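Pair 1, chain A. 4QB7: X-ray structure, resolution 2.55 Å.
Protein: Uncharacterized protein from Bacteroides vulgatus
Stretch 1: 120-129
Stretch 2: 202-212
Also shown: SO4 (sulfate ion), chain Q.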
# COMPACT_ATOMS: atom_id res chain seq x y z
N GLY A 120 -6.10 25.76 -2.88
CA GLY A 120 -5.84 24.77 -3.92
C GLY A 120 -6.21 23.37 -3.51
O GLY A 120 -6.77 23.15 -2.42
N ALA A 121 -5.87 22.40 -4.39
CA ALA A 121 -6.10 20.97 -4.14
C ALA A 121 -5.42 20.58 -2.83
O ALA A 121 -4.38 21.17 -2.48
CB ALA A 121 -5.59 20.13 -5.31
N PRO A 122 -6.04 19.70 -2.02
CA PRO A 122 -5.45 19.36 -0.71
C PRO A 122 -4.18 18.49 -0.80
O PRO A 122 -3.71 18.12 -1.90
CB PRO A 122 -6.59 18.64 0.00
CG PRO A 122 -7.37 18.00 -1.10
CD PRO A 122 -7.31 18.97 -2.24
N THR A 123 -3.58 18.22 0.38
CA THR A 123 -2.40 17.35 0.53
C THR A 123 -2.60 16.47 1.76
O THR A 123 -3.46 16.76 2.61
CB THR A 123 -1.04 18.12 0.60
OG1 THR A 123 -0.91 18.86 1.82
CG2 THR A 123 -0.79 19.01 -0.58
N ILE A 124 -1.81 15.37 1.82
CA ILE A 124 -1.74 14.40 2.90
C ILE A 124 -0.27 14.15 3.20
O ILE A 124 0.49 13.82 2.29
CB ILE A 124 -2.44 13.07 2.54
CG1 ILE A 124 -3.97 13.18 2.62
CG2 ILE A 124 -1.92 11.90 3.39
CD1 ILE A 124 -4.67 11.99 2.04
N THR A 125 0.12 14.32 4.48
CA THR A 125 1.42 13.92 4.99
C THR A 125 1.17 12.54 5.61
O THR A 125 0.33 12.40 6.51
CB THR A 125 2.01 14.94 5.94
OG1 THR A 125 2.19 16.15 5.22
CG2 THR A 125 3.36 14.47 6.53
N PHE A 126 1.85 11.52 5.07
CA PHE A 126 1.63 10.15 5.48
C PHE A 126 2.92 9.46 5.97
O PHE A 126 3.98 9.58 5.35
CB PHE A 126 1.03 9.40 4.28
CG PHE A 126 0.71 7.93 4.48
CD1 PHE A 126 -0.41 7.54 5.19
CD2 PHE A 126 1.49 6.95 3.88
CE1 PHE A 126 -0.71 6.19 5.37
CE2 PHE A 126 1.18 5.60 4.05
CZ PHE A 126 0.08 5.23 4.79
N GLU A 127 2.80 8.74 7.10
CA GLU A 127 3.85 7.94 7.72
C GLU A 127 3.46 6.48 7.68
O GLU A 127 2.30 6.14 7.94
CB GLU A 127 4.14 8.38 9.17
CG GLU A 127 5.50 7.90 9.66
CD GLU A 127 5.80 7.93 11.14
OE1 GLU A 127 5.12 8.66 11.90
OE2 GLU A 127 6.73 7.20 11.56
N VAL A 128 4.40 5.61 7.31
CA VAL A 128 4.19 4.17 7.23
C VAL A 128 4.19 3.59 8.65
O VAL A 128 5.12 3.84 9.42
CB VAL A 128 5.26 3.50 6.32
CG1 VAL A 128 5.07 1.99 6.29
CG2 VAL A 128 5.20 4.06 4.91
N LYS A 129 3.12 2.84 8.99
CA LYS A 129 2.90 2.16 10.27
C LYS A 129 3.69 0.84 10.25
O LYS A 129 3.37 -0.05 9.46
CB LYS A 129 1.39 1.93 10.45
CG LYS A 129 0.82 2.21 11.82
CD LYS A 129 -0.69 2.46 11.71
CE LYS A 129 -1.39 2.50 13.05
NZ LYS A 129 -2.66 3.28 13.02
N LEU A 202 13.86 4.89 -0.01
CA LEU A 202 12.51 4.58 0.45
C LEU A 202 12.06 5.50 1.57
O LEU A 202 12.61 5.47 2.66
CB LEU A 202 12.45 3.10 0.91
CG LEU A 202 11.06 2.50 1.15
CD1 LEU A 202 10.25 2.46 -0.13
CD2 LEU A 202 11.16 1.12 1.74
N TYR A 203 11.00 6.29 1.30
CA TYR A 203 10.44 7.20 2.30
C TYR A 203 9.67 6.45 3.35
O TYR A 203 8.94 5.50 3.02
CB TYR A 203 9.47 8.23 1.65
CG TYR A 203 10.05 9.21 0.67
CD1 TYR A 203 11.30 9.78 0.88
CD2 TYR A 203 9.32 9.64 -0.44
CE1 TYR A 203 11.84 10.70 -0.02
CE2 TYR A 203 9.85 10.55 -1.35
CZ TYR A 203 11.11 11.08 -1.13
OH TYR A 203 11.68 11.97 -2.01
N ASN A 204 9.75 6.92 4.61
CA ASN A 204 8.90 6.37 5.65
C ASN A 204 7.81 7.40 5.94
O ASN A 204 6.77 7.05 6.48
CB ASN A 204 9.68 5.97 6.90
CG ASN A 204 10.19 7.12 7.68
OD1 ASN A 204 10.77 8.06 7.15
ND2 ASN A 204 9.91 7.11 8.96
N LYS A 205 8.05 8.66 5.55
CA LYS A 205 7.13 9.78 5.71
C LYS A 205 7.22 10.63 4.44
O LYS A 205 8.32 10.87 3.96
CB LYS A 205 7.48 10.58 6.98
CG LYS A 205 6.29 11.34 7.55
CD LYS A 205 6.68 12.27 8.70
CE LYS A 205 5.47 12.82 9.43
NZ LYS A 205 5.88 13.59 10.63
N ALA A 206 6.07 11.02 3.84
CA ALA A 206 6.06 11.79 2.58
C ALA A 206 4.73 12.56 2.36
O ALA A 206 3.73 12.30 3.05
CB ALA A 206 6.33 10.87 1.40
N VAL A 207 4.73 13.51 1.39
CA VAL A 207 3.56 14.33 1.10
C VAL A 207 2.92 13.87 -0.22
O VAL A 207 3.61 13.72 -1.22
CB VAL A 207 3.91 15.86 1.10
CG1 VAL A 207 2.69 16.73 0.76
CG2 VAL A 207 4.51 16.28 2.44
N TYR A 208 1.61 13.57 -0.19
CA TYR A 208 0.82 13.18 -1.36
C TYR A 208 0.03 14.41 -1.78
O TYR A 208 -0.68 15.00 -0.97
CB TYR A 208 -0.11 11.98 -1.07
CG TYR A 208 -1.08 11.69 -2.20
CD1 TYR A 208 -0.70 10.93 -3.30
CD2 TYR A 208 -2.38 12.20 -2.18
CE1 TYR A 208 -1.57 10.72 -4.37
CE2 TYR A 208 -3.25 12.02 -3.25
CZ TYR A 208 -2.84 11.28 -4.34
OH TYR A 208 -3.73 11.12 -5.38
N LYS A 209 0.15 14.77 -3.06
CA LYS A 209 -0.49 15.94 -3.64
C LYS A 209 -1.68 15.53 -4.48
O LYS A 209 -1.54 14.77 -5.44
CB LYS A 209 0.51 16.73 -4.49
CG LYS A 209 1.70 17.34 -3.77
CD LYS A 209 2.31 18.38 -4.69
CE LYS A 209 3.60 18.03 -5.41
NZ LYS A 209 3.63 16.67 -6.03
N PHE A 210 -2.87 16.07 -4.14
CA PHE A 210 -4.09 15.80 -4.88
C PHE A 210 -4.12 16.56 -6.21
O PHE A 210 -4.90 16.19 -7.09
CB PHE A 210 -5.31 16.19 -4.03
CG PHE A 210 -5.72 15.16 -3.02
CD1 PHE A 210 -5.09 15.08 -1.79
CD2 PHE A 210 -6.76 14.28 -3.27
CE1 PHE A 210 -5.51 14.16 -0.83
CE2 PHE A 210 -7.16 13.35 -2.32
CZ PHE A 210 -6.54 13.31 -1.10
N ASP A 211 -3.30 17.62 -6.36
CA ASP A 211 -3.27 18.37 -7.60
C ASP A 211 -2.83 17.50 -8.80
O ASP A 211 -3.43 17.61 -9.86
CB ASP A 211 -2.39 19.61 -7.49
CG ASP A 211 -2.70 20.66 -8.57
OD1 ASP A 211 -3.88 21.19 -8.59
OD2 ASP A 211 -1.79 20.95 -9.40
N ASN A 212 -1.80 16.66 -8.65
CA ASN A 212 -1.34 15.86 -9.79
C ASN A 212 -1.18 14.36 -9.46
O ASN A 212 -0.57 13.62 -10.26
CB ASN A 212 -0.01 16.42 -10.32
CG ASN A 212 1.05 16.52 -9.27
OD1 ASN A 212 0.82 16.28 -8.08
ND2 ASN A 212 2.22 16.96 -9.69
S SO4 Q . 10.69 14.44 -4.48
O1 SO4 Q . 11.85 14.01 -5.29
O2 SO4 Q . 11.09 15.50 -3.54
O3 SO4 Q . 9.64 14.94 -5.38
O4 SO4 Q . 10.19 13.28 -3.76
O HOH W 1 -4.31 23.21 -6.61
O HOH W 2 -2.13 19.07 -4.06

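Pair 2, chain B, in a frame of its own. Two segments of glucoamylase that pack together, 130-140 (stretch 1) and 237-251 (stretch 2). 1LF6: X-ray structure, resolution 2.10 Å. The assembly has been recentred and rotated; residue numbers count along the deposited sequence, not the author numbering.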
# COMPACT_ATOMS: atom_id res chain seq x y z
N ARG B 130 15.40 18.00 2.71
CA ARG B 130 16.00 17.51 1.48
C ARG B 130 15.79 16.01 1.27
O ARG B 130 15.34 15.30 2.17
CB ARG B 130 17.49 17.84 1.49
CG ARG B 130 18.21 17.38 2.75
CD ARG B 130 19.61 17.97 2.84
NE ARG B 130 19.59 19.41 3.09
CZ ARG B 130 19.41 19.97 4.29
NH1 ARG B 130 19.41 21.29 4.42
NH2 ARG B 130 19.25 19.21 5.36
N ASN B 131 16.14 15.53 0.08
CA ASN B 131 15.96 14.13 -0.28
C ASN B 131 16.98 13.15 0.29
O ASN B 131 17.85 12.65 -0.43
CB ASN B 131 15.91 13.99 -1.80
CG ASN B 131 14.85 14.88 -2.43
OD1 ASN B 131 13.72 14.92 -1.97
ND2 ASN B 131 15.22 15.59 -3.48
N SER B 132 16.87 12.86 1.59
CA SER B 132 17.79 11.92 2.22
C SER B 132 17.11 11.08 3.29
O SER B 132 16.27 11.56 4.05
CB SER B 132 18.98 12.66 2.84
OG SER B 132 18.61 13.31 4.04
N LEU B 133 17.48 9.80 3.33
CA LEU B 133 16.94 8.86 4.31
C LEU B 133 17.99 8.72 5.39
O LEU B 133 19.18 8.56 5.10
CB LEU B 133 16.68 7.50 3.67
CG LEU B 133 16.18 6.41 4.63
CD1 LEU B 133 14.81 6.81 5.18
CD2 LEU B 133 16.10 5.08 3.89
N ILE B 134 17.56 8.77 6.65
CA ILE B 134 18.48 8.69 7.77
C ILE B 134 18.24 7.46 8.64
O ILE B 134 17.10 7.09 8.91
CB ILE B 134 18.35 9.94 8.66
CG1 ILE B 134 18.57 11.19 7.82
CG2 ILE B 134 19.34 9.86 9.81
CD1 ILE B 134 18.10 12.47 8.47
N MET B 135 19.32 6.84 9.08
CA MET B 135 19.24 5.68 9.95
C MET B 135 20.34 5.74 10.99
O MET B 135 21.52 5.56 10.68
CB MET B 135 19.38 4.36 9.19
CG MET B 135 19.48 3.16 10.14
SD MET B 135 19.81 1.56 9.35
CE MET B 135 21.44 1.87 8.65
N LYS B 136 19.96 6.01 12.23
CA LYS B 136 20.94 6.03 13.31
C LYS B 136 20.93 4.60 13.82
O LYS B 136 19.87 3.99 13.98
CB LYS B 136 20.52 6.99 14.42
CG LYS B 136 21.54 7.09 15.55
CD LYS B 136 21.26 8.30 16.44
CE LYS B 136 22.39 8.56 17.41
NZ LYS B 136 22.14 9.79 18.23
N ALA B 137 22.11 4.05 14.06
CA ALA B 137 22.21 2.68 14.54
C ALA B 137 23.29 2.56 15.59
O ALA B 137 24.25 3.33 15.60
CB ALA B 137 22.49 1.74 13.38
N LYS B 138 23.12 1.58 16.47
CA LYS B 138 24.08 1.31 17.52
C LYS B 138 24.17 -0.21 17.67
O LYS B 138 23.15 -0.90 17.66
CB LYS B 138 23.65 1.94 18.85
CG LYS B 138 22.40 1.32 19.47
CD LYS B 138 22.16 1.85 20.88
CE LYS B 138 20.89 1.25 21.48
NZ LYS B 138 20.61 1.74 22.86
N PHE B 139 25.39 -0.71 17.81
CA PHE B 139 25.62 -2.13 17.96
C PHE B 139 25.96 -2.46 19.40
O PHE B 139 26.72 -1.75 20.04
CB PHE B 139 26.75 -2.58 17.03
CG PHE B 139 27.10 -4.04 17.14
CD1 PHE B 139 28.05 -4.47 18.06
CD2 PHE B 139 26.46 -4.97 16.34
CE1 PHE B 139 28.36 -5.82 18.18
CE2 PHE B 139 26.76 -6.33 16.45
CZ PHE B 139 27.71 -6.76 17.38
N GLU B 140 25.38 -3.55 19.91
CA GLU B 140 25.63 -3.97 21.28
C GLU B 140 26.05 -5.43 21.33
O GLU B 140 25.38 -6.30 20.78
CB GLU B 140 24.39 -3.81 22.15
CG GLU B 140 23.84 -2.41 22.27
CD GLU B 140 22.68 -2.35 23.25
OE1 GLU B 140 22.95 -2.41 24.47
OE2 GLU B 140 21.52 -2.27 22.81
N ASP B 237 33.52 0.79 11.43
CA ASP B 237 34.61 0.75 12.40
C ASP B 237 34.01 0.85 13.80
O ASP B 237 33.80 1.95 14.31
CB ASP B 237 35.57 1.92 12.16
CG ASP B 237 36.88 1.76 12.93
OD1 ASP B 237 36.85 1.26 14.07
OD2 ASP B 237 37.93 2.16 12.39
N LEU B 238 33.74 -0.29 14.41
CA LEU B 238 33.16 -0.33 15.75
C LEU B 238 34.07 0.29 16.80
O LEU B 238 33.60 1.00 17.70
CB LEU B 238 32.82 -1.77 16.15
CG LEU B 238 31.66 -2.43 15.41
CD1 LEU B 238 31.51 -3.87 15.88
CD2 LEU B 238 30.37 -1.65 15.67
N THR B 239 35.37 0.03 16.70
CA THR B 239 36.31 0.58 17.67
C THR B 239 36.28 2.10 17.66
O THR B 239 36.74 2.74 18.60
CB THR B 239 37.75 0.09 17.39
OG1 THR B 239 38.24 0.71 16.19
CG2 THR B 239 37.77 -1.42 17.22
N LYS B 240 35.74 2.69 16.60
CA LYS B 240 35.65 4.14 16.51
C LYS B 240 34.38 4.66 17.18
O LYS B 240 34.37 5.76 17.74
CB LYS B 240 35.71 4.59 15.05
CG LYS B 240 35.67 6.10 14.89
CD LYS B 240 36.54 6.57 13.74
CE LYS B 240 36.02 6.08 12.40
NZ LYS B 240 36.88 6.56 11.29
N ASN B 241 33.31 3.87 17.10
CA ASN B 241 32.03 4.22 17.72
C ASN B 241 31.01 3.12 17.43
O ASN B 241 30.80 2.75 16.28
CB ASN B 241 31.50 5.56 17.20
CG ASN B 241 30.58 6.24 18.20
OD1 ASN B 241 29.78 5.59 18.88
ND2 ASN B 241 30.68 7.56 18.29
N SER B 242 30.38 2.60 18.48
CA SER B 242 29.38 1.55 18.33
C SER B 242 28.05 2.14 17.87
O SER B 242 27.13 1.41 17.49
CB SER B 242 29.19 0.80 19.65
OG SER B 242 28.74 1.67 20.67
N GLU B 243 27.94 3.47 17.90
CA GLU B 243 26.73 4.16 17.49
C GLU B 243 27.10 5.15 16.38
O GLU B 243 28.03 5.95 16.53
CB GLU B 243 26.11 4.90 18.67
CG GLU B 243 24.77 5.55 18.37
CD GLU B 243 24.00 5.92 19.63
OE1 GLU B 243 22.89 6.47 19.51
OE2 GLU B 243 24.51 5.66 20.74
N PHE B 244 26.36 5.11 15.28
CA PHE B 244 26.65 5.96 14.13
C PHE B 244 25.41 6.33 13.32
O PHE B 244 24.32 5.82 13.57
CB PHE B 244 27.64 5.24 13.22
CG PHE B 244 27.25 3.82 12.94
CD1 PHE B 244 27.45 2.82 13.89
CD2 PHE B 244 26.62 3.48 11.74
CE1 PHE B 244 27.03 1.51 13.65
CE2 PHE B 244 26.20 2.17 11.49
CZ PHE B 244 26.40 1.19 12.45
N GLU B 245 25.60 7.20 12.33
CA GLU B 245 24.50 7.64 11.48
C GLU B 245 24.75 7.32 10.01
O GLU B 245 25.77 7.73 9.45
CB GLU B 245 24.31 9.15 11.63
CG GLU B 245 24.12 9.62 13.07
CD GLU B 245 23.99 11.13 13.18
OE1 GLU B 245 23.86 11.63 14.32
OE2 GLU B 245 24.02 11.82 12.14
N ILE B 246 23.82 6.60 9.40
CA ILE B 246 23.94 6.25 7.98
C ILE B 246 22.97 7.13 7.21
O ILE B 246 21.79 7.25 7.57
CB ILE B 246 23.60 4.76 7.74
CG1 ILE B 246 24.64 3.87 8.44
CG2 ILE B 246 23.58 4.45 6.24
CD1 ILE B 246 26.07 4.10 7.97
N VAL B 247 23.46 7.77 6.15
CA VAL B 247 22.63 8.65 5.35
C VAL B 247 22.63 8.26 3.87
O VAL B 247 23.68 8.05 3.28
CB VAL B 247 23.08 10.13 5.47
CG1 VAL B 247 22.20 11.02 4.61
CG2 VAL B 247 23.01 10.57 6.93
N LEU B 248 21.43 8.17 3.29
CA LEU B 248 21.27 7.85 1.88
C LEU B 248 20.56 9.01 1.21
O LEU B 248 19.40 9.31 1.54
CB LEU B 248 20.46 6.57 1.71
CG LEU B 248 20.12 6.17 0.27
CD1 LEU B 248 21.39 5.81 -0.49
CD2 LEU B 248 19.15 5.00 0.28
N SER B 249 21.25 9.66 0.29
CA SER B 249 20.68 10.80 -0.41
C SER B 249 20.45 10.51 -1.89
O SER B 249 21.04 9.58 -2.45
CB SER B 249 21.58 12.02 -0.23
OG SER B 249 21.73 12.33 1.14
N PHE B 250 19.59 11.31 -2.50
CA PHE B 250 19.24 11.15 -3.91
C PHE B 250 19.43 12.45 -4.68
O PHE B 250 19.37 13.54 -4.10
CB PHE B 250 17.78 10.70 -4.03
CG PHE B 250 17.49 9.38 -3.36
CD1 PHE B 250 17.43 8.21 -4.09
CD2 PHE B 250 17.30 9.32 -1.98
CE1 PHE B 250 17.18 6.99 -3.47
CE2 PHE B 250 17.05 8.11 -1.35
CZ PHE B 250 16.99 6.94 -2.10
N GLY B 251 19.65 12.32 -5.98
CA GLY B 251 19.83 13.48 -6.83
C GLY B 251 19.79 13.09 -8.29
O GLY B 251 19.78 11.91 -8.62
O HOH W 3 18.15 15.80 -4.56

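The sharpest difference lies at the end of the ladder where Pro A122 and Phe A210 of pair 1 match Leu B133 and Leu B248 of pair 2. A proline has no amide hydrogen to give, so in pair 1 this rung is half made: Phe A210 N donates to Pro A122 O at 3.2 Å, and nothing returns. The rung also packs through its side chains, with Pro A122 CG over one face of the Phe A210 ring, 3.8 Å from Phe A210 CD1, while Ile A124 CD1 meets the ring edge at Phe A210 CE1, 3.7 Å away. In pair 2 both bonds form, Leu B133 N to Leu B248 O at 2.7 Å and Leu B248 N to Leu B133 O at 2.9 Å, and the two leucines pack more loosely, CB to CB at 4.4 Å.

Pair 2 also runs one rung further, with Phe B250 N donating to Asn B131 O at 3.0 Å. Pair 1 leaves its ladder here: Ala A121 and Asp A211, which match Ser B132 and Ser B249, form no bridge. Instead one water accepts from Ala A121 N (2.8 Å) and donates to Asp A211 OD1 (2.9 Å), and another joins Pro A122 O (2.8 Å) to Asp A211 N (3.0 Å).

Between these ends the frame is common: two antiparallel strands whose 14 central residues superpose to 0.4 Å. Ile A124 with Tyr A208 matches Met B135 with Ile B246, and Phe A126 with Ala A206 matches Ala B137 with Phe B244; each is a doubly hydrogen-bonded pair. At the far end, Val A128 N to Asn A204 O (2.9 Å) is repeated by Phe B139 N to Ser B242 O (2.8 Å).

The face carrying these bonded pairs is buried in both. On one rung the bulk sits on opposite strands: Phe A126 faces small Ala A206, and pair 2 reverses the order, the end of Phe B244 coming back toward its partner strand and placing CZ 4.1 Å from Ala B137 CB. One rung along, Met B135 CE reaches Ile B246 CB at 3.7 Å, where Ile A124 CB and Tyr A208 CB stand 4.4 Å apart.

The other face is more mixed: Thr A123 and Lys A209 are matched by buried Ile B134 and Val B247. Thr A125 OG1 lies 3.6 Å from Val A207 CG2, whereas the matching Lys B136 and Glu B245 bring aliphatic stems together, CG to CG at 4.4 Å. Lys B136 also reaches diagonally to Glu B243, a long salt bridge with NZ to OE1 at 3.6 Å.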